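Local atomic coordinates of putative periplasmic protein (Wolinella succinogenes, PDB entry 3KN3), a protein that probably serves as a periplasmic solute-binding protein, perhaps for tungstate uptake, and has been seen with glutathione bound. Residues A[222-225]-A[226-229]; A[170-173]-A[174-177]; A[128-131]-A[132-136]; A[195-198]-A[199-202]; A[94-97]-A[98-101]. One frame throughout, in Å; residues are numbered along the deposited sequence.

Interaction 1 (A[222-225]-A[226-229])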
loop_
_atom_site.group_PDB
_atom_site.type_symbol
_atom_site.label_atom_id
_atom_site.label_comp_id
_atom_site.label_asym_id
_atom_site.label_seq_id
_atom_site.Cartn_x
_atom_site.Cartn_y
_atom_site.Cartn_z
ATOM N N LYS A 222 15.541 -1.213 -16.495
ATOM C CA LYS A 222 15.341 -2.651 -16.590
ATOM C C LYS A 222 16.240 -3.417 -15.597
ATOM O O LYS A 222 15.836 -4.426 -15.005
ATOM C CB LYS A 222 15.560 -3.118 -18.032
ATOM C CG LYS A 222 15.616 -4.607 -18.212
ATOM C CD LYS A 222 14.242 -5.240 -18.371
ATOM C CE LYS A 222 14.377 -6.759 -18.580
ATOM N NZ LYS A 222 15.607 -7.128 -19.384
ATOM N N GLN A 223 17.453 -2.923 -15.394
ATOM C CA GLN A 223 18.353 -3.560 -14.442
ATOM C C GLN A 223 17.778 -3.533 -13.026
ATOM O O GLN A 223 17.761 -4.541 -12.320
ATOM C CB GLN A 223 19.717 -2.888 -14.469
ATOM C CG GLN A 223 20.727 -3.514 -13.536
ATOM C CD GLN A 223 22.023 -2.711 -13.470
ATOM O OE1 GLN A 223 22.700 -2.531 -14.481
ATOM N NE2 GLN A 223 22.358 -2.210 -12.278
ATOM N N PHE A 224 17.293 -2.373 -12.615
ATOM C CA PHE A 224 16.704 -2.240 -11.299
ATOM C C PHE A 224 15.486 -3.136 -11.139
ATOM O O PHE A 224 15.301 -3.778 -10.110
ATOM C CB PHE A 224 16.308 -0.796 -11.062
ATOM C CG PHE A 224 15.648 -0.574 -9.753
ATOM C CD1 PHE A 224 16.344 -0.783 -8.577
ATOM C CD2 PHE A 224 14.339 -0.151 -9.690
ATOM C CE1 PHE A 224 15.741 -0.569 -7.357
ATOM C CE2 PHE A 224 13.730 0.066 -8.472
ATOM C CZ PHE A 224 14.431 -0.144 -7.305
ATOM N N ILE A 225 14.651 -3.173 -12.166
ATOM C CA ILE A 225 13.455 -3.997 -12.125
ATOM C C ILE A 225 13.814 -5.482 -12.050
ATOM O O ILE A 225 13.203 -6.237 -11.300
ATOM C CB ILE A 225 12.533 -3.706 -13.339
ATOM C CG1 ILE A 225 11.791 -2.384 -13.142
ATOM C CG2 ILE A 225 11.559 -4.843 -13.576
ATOM C CD1 ILE A 225 11.038 -1.943 -14.375
ATOM N N ASP A 226 14.811 -5.901 -12.816
ATOM C CA ASP A 226 15.226 -7.299 -12.787
ATOM C C ASP A 226 15.769 -7.651 -11.397
ATOM O O ASP A 226 15.518 -8.731 -10.868
ATOM C CB ASP A 226 16.275 -7.586 -13.863
ATOM C CG ASP A 226 15.715 -7.509 -15.283
ATOM O OD1 ASP A 226 14.478 -7.486 -15.449
ATOM O OD2 ASP A 226 16.525 -7.484 -16.240
ATOM N N TRP A 227 16.503 -6.722 -10.799
ATOM C CA TRP A 227 17.068 -6.938 -9.469
ATOM C C TRP A 227 15.947 -7.199 -8.455
ATOM O O TRP A 227 15.974 -8.181 -7.715
ATOM C CB TRP A 227 17.911 -5.726 -9.084
ATOM C CG TRP A 227 18.465 -5.726 -7.704
ATOM C CD1 TRP A 227 19.538 -6.431 -7.257
ATOM C CD2 TRP A 227 18.003 -4.952 -6.594
ATOM N NE1 TRP A 227 19.758 -6.170 -5.933
ATOM C CE2 TRP A 227 18.830 -5.258 -5.500
ATOM C CE3 TRP A 227 16.961 -4.035 -6.416
ATOM C CZ2 TRP A 227 18.655 -4.674 -4.236
ATOM C CZ3 TRP A 227 16.783 -3.463 -5.159
ATOM C CH2 TRP A 227 17.626 -3.787 -4.089
ATOM N N ILE A 228 14.950 -6.323 -8.456
ATOM C CA ILE A 228 13.787 -6.440 -7.589
ATOM C C ILE A 228 13.051 -7.775 -7.787
ATOM O O ILE A 228 12.667 -8.460 -6.847
ATOM C CB ILE A 228 12.815 -5.305 -7.915
ATOM C CG1 ILE A 228 13.325 -3.986 -7.326
ATOM C CG2 ILE A 228 11.419 -5.648 -7.438
ATOM C CD1 ILE A 228 13.064 -3.834 -5.852
ATOM N N VAL A 229 12.877 -8.141 -9.039
ATOM C CA VAL A 229 12.131 -9.322 -9.399
ATOM C C VAL A 229 12.915 -10.614 -9.122
ATOM O O VAL A 229 12.325 -11.686 -8.997
ATOM C CB VAL A 229 11.749 -9.199 -10.879
ATOM C CG1 VAL A 229 12.137 -10.427 -11.650
ATOM C CG2 VAL A 229 10.282 -8.823 -11.023
#
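Lys-222 and Asp-226, one helical turn apart, are tied twice, first through the backbone, where Asp-226 N donates to Lys-222 O at 2.8 Å, and again through a salt bridge at the surface. The lysine chain bends at its second and fourth torsions, which carries its aliphatic part across the carboxylate. The ammonium only just reaches that group, with NZ 3.3 Å from Asp-226 OD2, so the hydrogen bond within this salt bridge is weak; CE lies just as close to the carboxylate. Three further i to i+4 backbone bonds continue the alpha-helical pattern, the straightest running from Ile-228 N to Phe-224 O with 170° at the hydrogen.

Apolar contacts centre on Phe-224. Its CG stands anti to the backbone N (chi1 178°), and the ring reaches forward along the helix. CG1 of Ile-228 sits over one face, 4.2 Å from the ring centroid, a CH-pi contact offset toward the rim. The Trp-227 six-membered ring is nearly parallel, its plane turned by 25°, but slid so far that overlap is slight; the closest carbons are Phe-224 CE1 and Trp-227 CZ3 at 3.8 Å.

Helix 218-229 lies against strands 78-82 and 202-208, with Phe-224, Ile-225 and Ile-228 all on Ile-205. Helix 20-32 flanks it: Tyr-28 meets both aromatic rings, and Asp-31 accepts the hydrogen bond from Trp-227 NE1.

Interaction 2 (A[170-173]-A[174-177])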
loop_
_atom_site.group_PDB
_atom_site.type_symbol
_atom_site.label_atom_id
_atom_site.label_comp_id
_atom_site.label_asym_id
_atom_site.label_seq_id
_atom_site.Cartn_x
_atom_site.Cartn_y
_atom_site.Cartn_z
ATOM N N LEU A 170 -9.825 -1.037 9.254
ATOM C CA LEU A 170 -8.755 -1.541 8.415
ATOM C C LEU A 170 -7.636 -0.509 8.267
ATOM O O LEU A 170 -7.869 0.627 7.847
ATOM C CB LEU A 170 -9.310 -1.897 7.048
ATOM C CG LEU A 170 -8.309 -2.383 6.009
ATOM C CD1 LEU A 170 -8.979 -3.394 5.073
ATOM C CD2 LEU A 170 -7.706 -1.213 5.237
ATOM N N THR A 171 -6.416 -0.907 8.601
ATOM C CA THR A 171 -5.299 0.022 8.516
ATOM C C THR A 171 -4.060 -0.668 7.984
ATOM O O THR A 171 -3.906 -1.882 8.106
ATOM C CB THR A 171 -4.962 0.637 9.881
ATOM O OG1 THR A 171 -3.818 1.483 9.744
ATOM C CG2 THR A 171 -4.642 -0.454 10.895
ATOM N N ASP A 172 -3.176 0.110 7.379
ATOM C CA ASP A 172 -1.880 -0.414 7.003
ATOM C C ASP A 172 -1.111 -0.721 8.287
ATOM O O ASP A 172 -1.348 -0.114 9.334
ATOM C CB ASP A 172 -1.124 0.606 6.161
ATOM C CG ASP A 172 -0.830 1.868 6.926
ATOM O OD1 ASP A 172 -1.702 2.772 6.963
ATOM O OD2 ASP A 172 0.267 1.935 7.513
ATOM N N ARG A 173 -0.191 -1.670 8.201
ATOM C CA ARG A 173 0.547 -2.124 9.369
ATOM C C ARG A 173 1.434 -1.021 9.946
ATOM O O ARG A 173 1.578 -0.899 11.158
ATOM C CB ARG A 173 1.386 -3.348 9.005
ATOM C CG ARG A 173 2.109 -3.952 10.175
ATOM C CD ARG A 173 2.886 -5.170 9.755
ATOM N NE ARG A 173 2.024 -6.255 9.290
ATOM C CZ ARG A 173 1.574 -7.226 10.078
ATOM N NH1 ARG A 173 1.897 -7.225 11.369
ATOM N NH2 ARG A 173 0.805 -8.196 9.583
ATOM N N GLY A 174 2.027 -0.221 9.069
ATOM C CA GLY A 174 2.903 0.855 9.499
ATOM C C GLY A 174 2.239 1.822 10.464
ATOM O O GLY A 174 2.811 2.159 11.500
ATOM N N THR A 175 1.030 2.270 10.138
ATOM C CA THR A 175 0.339 3.218 11.001
ATOM C C THR A 175 -0.028 2.564 12.318
ATOM O O THR A 175 0.022 3.206 13.366
ATOM C CB THR A 175 -0.939 3.751 10.365
ATOM O OG1 THR A 175 -0.682 4.125 9.007
ATOM C CG2 THR A 175 -1.455 4.951 11.146
ATOM N N PHE A 176 -0.400 1.290 12.272
ATOM C CA PHE A 176 -0.778 0.607 13.503
ATOM C C PHE A 176 0.411 0.520 14.440
ATOM O O PHE A 176 0.266 0.658 15.656
ATOM C CB PHE A 176 -1.349 -0.792 13.247
ATOM C CG PHE A 176 -1.753 -1.512 14.508
ATOM C CD1 PHE A 176 -2.762 -1.002 15.313
ATOM C CD2 PHE A 176 -1.122 -2.683 14.891
ATOM C CE1 PHE A 176 -3.135 -1.646 16.478
ATOM C CE2 PHE A 176 -1.496 -3.341 16.050
ATOM C CZ PHE A 176 -2.502 -2.818 16.849
ATOM N N ILE A 177 1.589 0.294 13.870
ATOM C CA ILE A 177 2.812 0.312 14.661
ATOM C C ILE A 177 3.004 1.658 15.355
ATOM O O ILE A 177 3.289 1.714 16.551
ATOM C CB ILE A 177 4.026 0.002 13.803
ATOM C CG1 ILE A 177 4.205 -1.513 13.724
ATOM C CG2 ILE A 177 5.254 0.653 14.412
ATOM C CD1 ILE A 177 4.605 -2.018 12.357
#
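Asp-172 is the N-cap residue of helix 173-182 and holds Thr-175 of the first turn, at the point where strand 168-172 gives way to the helix. The capping bond runs from Thr-175 N to Asp-172 OD2 at 2.8 Å, meeting the carboxylate from above its plane, 37° out. A second bond joins the side chains: Thr-175 OG1 donates to Asp-172 OD1 at 2.7 Å, on the syn lone pair. Two grips on separate oxygens fix the rotation of the carboxylate, whose CG lies between the backbone N and the carbonyl carbon (chi1 63°). The negative charge probably interacts favourably with the positive end of the helix dipole. The Asp-172 side chain lies about 4 Å from that of Thr-126, a glutathione-binding residue.

Backbone bonding begins weakly, from Phe-176 N to Asp-172 O, and firms up from Ile-177 N to Arg-173 O at 3.0 Å.

Apolar contacts are few. CD1 of Ile-177 rests 3.8 Å from CG of Arg-173, whose guanidinium pairs with Glu-194 and Asp-85, and Thr-171 CG2 is 4.1 Å from Phe-176 CB.

One more polar bond belongs to the strand end: Thr-171 OG1 donates in plane to a lone pair of Asp-172 O at 3.0 Å.

Interaction 3 (A[128-131]-A[132-136])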
loop_
_atom_site.group_PDB
_atom_site.type_symbol
_atom_site.label_atom_id
_atom_site.label_comp_id
_atom_site.label_asym_id
_atom_site.label_seq_id
_atom_site.Cartn_x
_atom_site.Cartn_y
_atom_site.Cartn_z
ATOM N N SER A 128 -9.871 3.233 -0.686
ATOM C CA SER A 128 -10.294 2.536 -1.899
ATOM C C SER A 128 -9.890 1.065 -1.849
ATOM O O SER A 128 -10.529 0.217 -2.462
ATOM C CB SER A 128 -9.757 3.217 -3.151
ATOM O OG SER A 128 -8.356 3.327 -3.069
ATOM N N LYS A 129 -8.842 0.768 -1.096
ATOM C CA LYS A 129 -8.480 -0.612 -0.820
ATOM C C LYS A 129 -9.543 -1.301 0.024
ATOM O O LYS A 129 -9.977 -2.398 -0.294
ATOM C CB LYS A 129 -7.153 -0.682 -0.080
ATOM C CG LYS A 129 -6.788 -2.088 0.327
ATOM C CD LYS A 129 -6.768 -2.998 -0.878
ATOM C CE LYS A 129 -6.061 -4.304 -0.560
ATOM N NZ LYS A 129 -5.899 -5.133 -1.773
ATOM N N GLU A 130 -9.944 -0.643 1.104
ATOM C CA GLU A 130 -10.961 -1.165 2.011
ATOM C C GLU A 130 -12.283 -1.380 1.290
ATOM O O GLU A 130 -12.976 -2.350 1.549
ATOM C CB GLU A 130 -11.149 -0.219 3.206
ATOM C CG GLU A 130 -12.326 -0.557 4.099
ATOM C CD GLU A 130 -13.422 0.477 4.010
ATOM O OE1 GLU A 130 -13.076 1.672 3.926
ATOM O OE2 GLU A 130 -14.617 0.100 4.027
ATOM N N ARG A 131 -12.628 -0.469 0.383
ATOM C CA ARG A 131 -13.800 -0.646 -0.465
ATOM C C ARG A 131 -13.652 -1.884 -1.335
ATOM O O ARG A 131 -14.592 -2.655 -1.490
ATOM C CB ARG A 131 -14.048 0.603 -1.318
ATOM C CG ARG A 131 -14.565 1.780 -0.497
ATOM C CD ARG A 131 -14.567 3.094 -1.265
ATOM N NE ARG A 131 -15.508 3.091 -2.378
ATOM C CZ ARG A 131 -16.828 3.165 -2.237
ATOM N NH1 ARG A 131 -17.612 3.155 -3.310
ATOM N NH2 ARG A 131 -17.364 3.239 -1.024
ATOM N N GLU A 132 -12.464 -2.083 -1.899
ATOM C CA GLU A 132 -12.207 -3.273 -2.699
ATOM C C GLU A 132 -12.412 -4.546 -1.877
ATOM O O GLU A 132 -12.989 -5.522 -2.354
ATOM C CB GLU A 132 -10.797 -3.236 -3.282
ATOM C CG GLU A 132 -10.748 -3.277 -4.807
ATOM C CD GLU A 132 -11.132 -4.640 -5.401
ATOM O OE1 GLU A 132 -10.443 -5.083 -6.349
ATOM O OE2 GLU A 132 -12.114 -5.266 -4.936
ATOM N N VAL A 133 -11.944 -4.537 -0.636
ATOM C CA VAL A 133 -12.092 -5.716 0.206
ATOM C C VAL A 133 -13.563 -6.104 0.476
ATOM O O VAL A 133 -13.893 -7.299 0.434
ATOM C CB VAL A 133 -11.307 -5.561 1.515
ATOM C CG1 VAL A 133 -11.494 -6.788 2.402
ATOM C CG2 VAL A 133 -9.818 -5.315 1.212
ATOM N N TRP A 134 -14.426 -5.111 0.755
ATOM C CA TRP A 134 -15.863 -5.354 0.980
ATOM C C TRP A 134 -16.523 -5.896 -0.279
ATOM O O TRP A 134 -17.359 -6.781 -0.224
ATOM C CB TRP A 134 -16.616 -4.077 1.431
ATOM C CG TRP A 134 -16.392 -3.744 2.861
ATOM C CD1 TRP A 134 -15.603 -2.749 3.358
ATOM C CD2 TRP A 134 -16.934 -4.428 3.997
ATOM N NE1 TRP A 134 -15.616 -2.774 4.730
ATOM C CE2 TRP A 134 -16.429 -3.793 5.148
ATOM C CE3 TRP A 134 -17.801 -5.510 4.152
ATOM C CZ2 TRP A 134 -16.760 -4.207 6.429
ATOM C CZ3 TRP A 134 -18.129 -5.918 5.419
ATOM C CH2 TRP A 134 -17.610 -5.272 6.544
ATOM N N LYS A 135 -16.145 -5.327 -1.410
ATOM C CA LYS A 135 -16.640 -5.766 -2.703
ATOM C C LYS A 135 -16.322 -7.246 -2.939
ATOM O O LYS A 135 -17.201 -8.020 -3.310
ATOM C CB LYS A 135 -16.011 -4.903 -3.794
ATOM C CG LYS A 135 -16.795 -4.805 -5.068
ATOM C CD LYS A 135 -16.641 -3.403 -5.634
ATOM C CE LYS A 135 -15.185 -2.928 -5.573
ATOM N NZ LYS A 135 -15.041 -1.496 -5.996
ATOM N N GLU A 136 -15.066 -7.632 -2.702
ATOM C CA GLU A 136 -14.650 -9.027 -2.831
ATOM C C GLU A 136 -15.378 -9.923 -1.833
ATOM O O GLU A 136 -15.703 -11.068 -2.136
ATOM C CB GLU A 136 -13.138 -9.179 -2.635
ATOM C CG GLU A 136 -12.268 -8.549 -3.721
ATOM C CD GLU A 136 -10.777 -8.879 -3.557
ATOM O OE1 GLU A 136 -10.453 -10.029 -3.172
ATOM O OE2 GLU A 136 -9.928 -7.991 -3.819
#
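Glu-130 and Trp-134 meet with carboxylate and indole almost perpendicular, their planes 87° apart. The acid comes to the edge of the indole, near the ring plane, and places OE2 3.1 Å from both CD1 and NE1 of Trp-134. The glutamate reaches it by starting with CG anti to the backbone N (chi1 171°) and then bending at its second torsion, which turns the carboxylate to the indole edge. Both carboxylate oxygens of this buried acid have hydroxyl partners outside the helix turn: OE2 bonds to Tyr-148 OH and OE1 to Ser-119 OG.

These residues sit on helix 125-138, the connection of a beta-alpha-beta unit between strands 117-119 and 148-150, and regular i to i+4 backbone bonds such as Val-133 N to Lys-129 O, 2.9 Å, hold the turn. The Trp-134 indole meets Phe-117 and Tyr-148 edge-to-face, and Phe-107 with planes about 35° apart.

On another side of the helix Lys-129 runs past Val-133, its CE 4.3 Å from CG2, before NZ donates to Thr-198 O. Val-133 CG2 also lies 3.3 Å from Lys-129 O, and the valine side chain packs on Val-103 and Phe-107 of helix 103-113. Arg-131 forms a salt bridge with Glu-143.

Interaction 4 (A[195-198]-A[199-202])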
loop_
_atom_site.group_PDB
_atom_site.type_symbol
_atom_site.label_atom_id
_atom_site.label_comp_id
_atom_site.label_asym_id
_atom_site.label_seq_id
_atom_site.Cartn_x
_atom_site.Cartn_y
_atom_site.Cartn_z
ATOM N N GLY A 195 -2.995 -11.567 6.990
ATOM C CA GLY A 195 -2.436 -12.646 6.188
ATOM C C GLY A 195 -3.188 -13.003 4.922
ATOM O O GLY A 195 -2.598 -13.415 3.934
ATOM N N ASP A 196 -4.503 -12.866 4.952
ATOM C CA ASP A 196 -5.313 -13.122 3.772
ATOM C C ASP A 196 -4.679 -12.410 2.547
ATOM O O ASP A 196 -4.212 -11.277 2.657
ATOM C CB ASP A 196 -6.744 -12.655 4.064
ATOM C CG ASP A 196 -7.781 -13.318 3.174
ATOM O OD1 ASP A 196 -7.610 -13.299 1.930
ATOM O OD2 ASP A 196 -8.782 -13.845 3.715
ATOM N N ASN A 197 -4.632 -13.073 1.394
ATOM C CA ASN A 197 -4.039 -12.470 0.196
ATOM C C ASN A 197 -4.682 -11.162 -0.232
ATOM O O ASN A 197 -4.031 -10.288 -0.782
ATOM C CB ASN A 197 -4.063 -13.439 -0.991
ATOM C CG ASN A 197 -2.729 -14.140 -1.206
ATOM O OD1 ASN A 197 -1.805 -13.999 -0.409
ATOM N ND2 ASN A 197 -2.630 -14.905 -2.282
ATOM N N THR A 198 -5.975 -11.025 0.001
ATOM C CA THR A 198 -6.651 -9.798 -0.396
ATOM C C THR A 198 -6.243 -8.577 0.470
ATOM O O THR A 198 -6.575 -7.436 0.145
ATOM C CB THR A 198 -8.177 -10.000 -0.439
ATOM O OG1 THR A 198 -8.790 -8.905 -1.122
ATOM C CG2 THR A 198 -8.749 -10.122 0.961
ATOM N N LEU A 199 -5.505 -8.820 1.554
ATOM C CA LEU A 199 -5.008 -7.745 2.416
ATOM C C LEU A 199 -3.576 -7.302 2.075
ATOM O O LEU A 199 -3.006 -6.427 2.728
ATOM C CB LEU A 199 -5.084 -8.163 3.884
ATOM C CG LEU A 199 -6.532 -8.260 4.406
ATOM C CD1 LEU A 199 -6.571 -8.749 5.841
ATOM C CD2 LEU A 199 -7.253 -6.916 4.253
ATOM N N LYS A 200 -2.995 -7.905 1.051
ATOM C CA LYS A 200 -1.630 -7.575 0.693
ATOM C C LYS A 200 -1.530 -6.212 0.012
ATOM O O LYS A 200 -2.427 -5.791 -0.717
ATOM C CB LYS A 200 -0.995 -8.702 -0.129
ATOM C CG LYS A 200 -0.042 -9.564 0.708
ATOM C CD LYS A 200 -0.435 -11.028 0.778
ATOM C CE LYS A 200 0.235 -11.832 -0.337
ATOM N NZ LYS A 200 0.688 -13.203 0.086
ATOM N N ASN A 201 -0.436 -5.520 0.294
ATOM C CA ASN A 201 -0.207 -4.159 -0.184
ATOM C C ASN A 201 0.918 -4.108 -1.223
ATOM O O ASN A 201 2.022 -4.594 -0.976
ATOM C CB ASN A 201 0.171 -3.262 0.995
ATOM C CG ASN A 201 -0.002 -1.774 0.687
ATOM O OD1 ASN A 201 -0.630 -1.399 -0.309
ATOM N ND2 ASN A 201 0.534 -0.921 1.559
ATOM N N PHE A 202 0.650 -3.505 -2.376
ATOM C CA PHE A 202 1.672 -3.418 -3.413
ATOM C C PHE A 202 1.960 -2.002 -3.889
ATOM O O PHE A 202 1.044 -1.200 -4.106
ATOM C CB PHE A 202 1.287 -4.256 -4.624
ATOM C CG PHE A 202 1.058 -5.693 -4.311
ATOM C CD1 PHE A 202 2.093 -6.607 -4.405
ATOM C CD2 PHE A 202 -0.196 -6.136 -3.931
ATOM C CE1 PHE A 202 1.888 -7.934 -4.125
ATOM C CE2 PHE A 202 -0.403 -7.465 -3.646
ATOM C CZ PHE A 202 0.637 -8.368 -3.746
#
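Asn-197 and Lys-200 face each other through their side chains across a short turn. Lys-200 NZ donates to Asn-197 OD1 at 2.7 Å, the ammonium standing at 149° to the C=O bond and tilted 27° from the amide plane. To get there the lysine stays nearly full length, with kinks at its second, third and fourth torsions that run it alongside Asn-197, so that CD and CE also lie close to the same oxygen, CE at 3.0 Å.

Backbone bonds form the second group. Leu-199 N donates to Asp-196 O at 3.0 Å, and Lys-200 N donates to Asn-197 O at 3.2 Å. Each spans three residues, the i to i+3 spacing of a 3-10 turn. At the start of the turn Asp-196 OD1 accepts a weak bond from Thr-198 N, while OD2 takes the stronger one, from Val-103 N.

Apolar contact is modest. Leu-199 CD1 lies 4.3 Å from Asp-196 CB, and the leucine otherwise turns inward to Ile-88 of strand 86-90. Gly-195, with a positive phi of 98°, lets the chain enter the turn.

Past Lys-200 the chain straightens toward strand 202-208. Asn-201, a glutathione-binding residue, bonds there to His-61, another such residue, and to Asn-84 O. The segment is thus a 3-10 turn leading into one of the crossings between the two lobes of a periplasmic binding protein fold, with the ligand site beside it.

Interaction 5 (A[94-97]-A[98-101])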
loop_
_atom_site.group_PDB
_atom_site.type_symbol
_atom_site.label_atom_id
_atom_site.label_comp_id
_atom_site.label_asym_id
_atom_site.label_seq_id
_atom_site.Cartn_x
_atom_site.Cartn_y
_atom_site.Cartn_z
ATOM N N PHE A 94 -12.150 -8.939 20.197
ATOM C CA PHE A 94 -12.411 -9.443 18.856
ATOM C C PHE A 94 -11.499 -10.549 18.315
ATOM O O PHE A 94 -11.888 -11.250 17.378
ATOM C CB PHE A 94 -12.432 -8.285 17.855
ATOM C CG PHE A 94 -13.625 -7.399 17.983
ATOM C CD1 PHE A 94 -13.531 -6.178 18.637
ATOM C CD2 PHE A 94 -14.843 -7.785 17.453
ATOM C CE1 PHE A 94 -14.638 -5.348 18.757
ATOM C CE2 PHE A 94 -15.952 -6.973 17.565
ATOM C CZ PHE A 94 -15.852 -5.744 18.223
ATOM N N LYS A 95 -10.297 -10.708 18.866
ATOM C CA LYS A 95 -9.343 -11.628 18.236
ATOM C C LYS A 95 -9.851 -13.064 18.169
ATOM O O LYS A 95 -9.873 -13.664 17.087
ATOM C CB LYS A 95 -7.948 -11.553 18.859
ATOM C CG LYS A 95 -7.915 -11.638 20.358
ATOM C CD LYS A 95 -6.468 -11.670 20.837
ATOM C CE LYS A 95 -5.860 -10.279 20.947
ATOM N NZ LYS A 95 -4.407 -10.341 21.301
ATOM N N GLN A 96 -10.274 -13.603 19.310
ATOM C CA GLN A 96 -10.912 -14.918 19.347
ATOM C C GLN A 96 -12.034 -15.050 18.325
ATOM O O GLN A 96 -12.168 -16.077 17.671
ATOM C CB GLN A 96 -11.449 -15.223 20.747
ATOM C CG GLN A 96 -10.373 -15.616 21.714
ATOM C CD GLN A 96 -9.382 -16.567 21.081
ATOM O OE1 GLN A 96 -8.215 -16.226 20.896
ATOM N NE2 GLN A 96 -9.851 -17.757 20.714
ATOM N N LYS A 97 -12.819 -13.992 18.179
ATOM C CA LYS A 97 -13.984 -13.985 17.297
ATOM C C LYS A 97 -13.744 -14.479 15.860
ATOM O O LYS A 97 -14.608 -15.145 15.281
ATOM C CB LYS A 97 -14.585 -12.578 17.256
ATOM C CG LYS A 97 -15.990 -12.529 16.697
ATOM C CD LYS A 97 -16.506 -11.103 16.715
ATOM C CE LYS A 97 -18.018 -11.057 16.607
ATOM N NZ LYS A 97 -18.684 -11.645 17.799
ATOM N N PHE A 98 -12.583 -14.136 15.297
ATOM C CA PHE A 98 -12.281 -14.399 13.892
ATOM C C PHE A 98 -11.208 -15.460 13.673
ATOM O O PHE A 98 -10.828 -15.730 12.533
ATOM C CB PHE A 98 -11.853 -13.111 13.189
ATOM C CG PHE A 98 -12.903 -12.034 13.204
ATOM C CD1 PHE A 98 -12.607 -10.759 13.682
ATOM C CD2 PHE A 98 -14.190 -12.292 12.751
ATOM C CE1 PHE A 98 -13.580 -9.759 13.697
ATOM C CE2 PHE A 98 -15.166 -11.295 12.768
ATOM C CZ PHE A 98 -14.858 -10.028 13.238
ATOM N N THR A 99 -10.719 -16.075 14.744
ATOM C CA THR A 99 -9.613 -17.018 14.589
ATOM C C THR A 99 -9.917 -18.099 13.532
ATOM O O THR A 99 -11.002 -18.689 13.508
ATOM C CB THR A 99 -9.202 -17.664 15.923
ATOM O OG1 THR A 99 -10.321 -18.356 16.471
ATOM C CG2 THR A 99 -8.746 -16.601 16.912
ATOM N N GLY A 100 -8.954 -18.329 12.642
ATOM C CA GLY A 100 -9.122 -19.312 11.593
ATOM C C GLY A 100 -9.870 -18.798 10.376
ATOM O O GLY A 100 -9.923 -19.472 9.360
HETATM N N MSE A 101 -10.443 -17.600 10.458
HETATM C CA MSE A 101 -11.284 -17.132 9.359
HETATM C C MSE A 101 -10.564 -16.358 8.261
HETATM O O MSE A 101 -9.542 -15.723 8.490
HETATM C CB MSE A 101 -12.440 -16.323 9.894
HETATM C CG MSE A 101 -13.424 -17.140 10.690
HETATM SE SE MSE A 101 -14.927 -15.983 11.211
HETATM C CE MSE A 101 -15.696 -17.077 12.639
HETATM O O HOH W 1 -13.385 -18.368 14.715
#
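Phe-98 follows Lys-97 in a weakly bonded helical stretch, and its side chain can be traced outward from the backbone. CB lies 3.5 Å from Lys-97 C, held close by the chain itself. With CG anti to its own carbonyl carbon (chi1 -60°), the ring swings back beside the preceding residues. CD1 comes 3.8 Å from Phe-94 O. On the other branch CD2 stays by the Lys-97 carbonyl, and CE2 runs under the lysine's methylenes. At the tip, CZ is 4.0 Å from Lys-97 CD, which lies over one face of the ring; the two side chains run side by side, pointing the same way, before Lys-97 NZ goes on to a salt bridge with Glu-113. Phe-98 CE1 makes a looser contact, 4.4 Å from Phe-94 CD2.

Polar bonds join the two segments. Phe-98 N donates to Lys-95 O, an i to i+3 bond, and Gln-96 O is gripped twice by Thr-99, through N at 3.3 Å and through OG1 at 3.2 Å, both donors reaching it from the same face of its plane. A type II beta turn then runs from Phe-98 to Met-101, closed by Met-101 N to Phe-98 O at 2.8 Å, with Gly-100 at a positive phi of 83°. CE of Met-101, a selenomethionine, comes back to 3.4 Å from Lys-97 O.

In the fold, the buried Phe-98 ring packs on Ala-106, Leu-109 and Ile-110 of helix 103-113. Phe-94 and Phe-98 both rest on Val-192 of strand 190-193 and Leu-168 of strand 168-172.

In the fold
Interactions 2, 3 and 5 belong to the lobe of the five-stranded sheet, and interaction 4 leads from it toward the other lobe, where interaction 1 stands, its centre about 28 Å from that of interaction 2. Interactions 2, 3 and 4 touch pairwise: Leu-170 CD2 packs on Glu-130 CB at 4.1 Å, Leu-170 CD1 on Leu-199 CD2 at 4.0 Å, and Glu-136 OE1 bonds weakly to Thr-198 OG1. This trio borders the glutathione site, which holds no glutathione in this model, through Asn-201 and near Arg-120, Gly-125 and Thr-126; a glycerol, probably from the crystallisation liquor, lies about 4 Å from the Asp-172 side chain. Interaction 5 is peripheral, its nearest atoms about 5 Å from interaction 4.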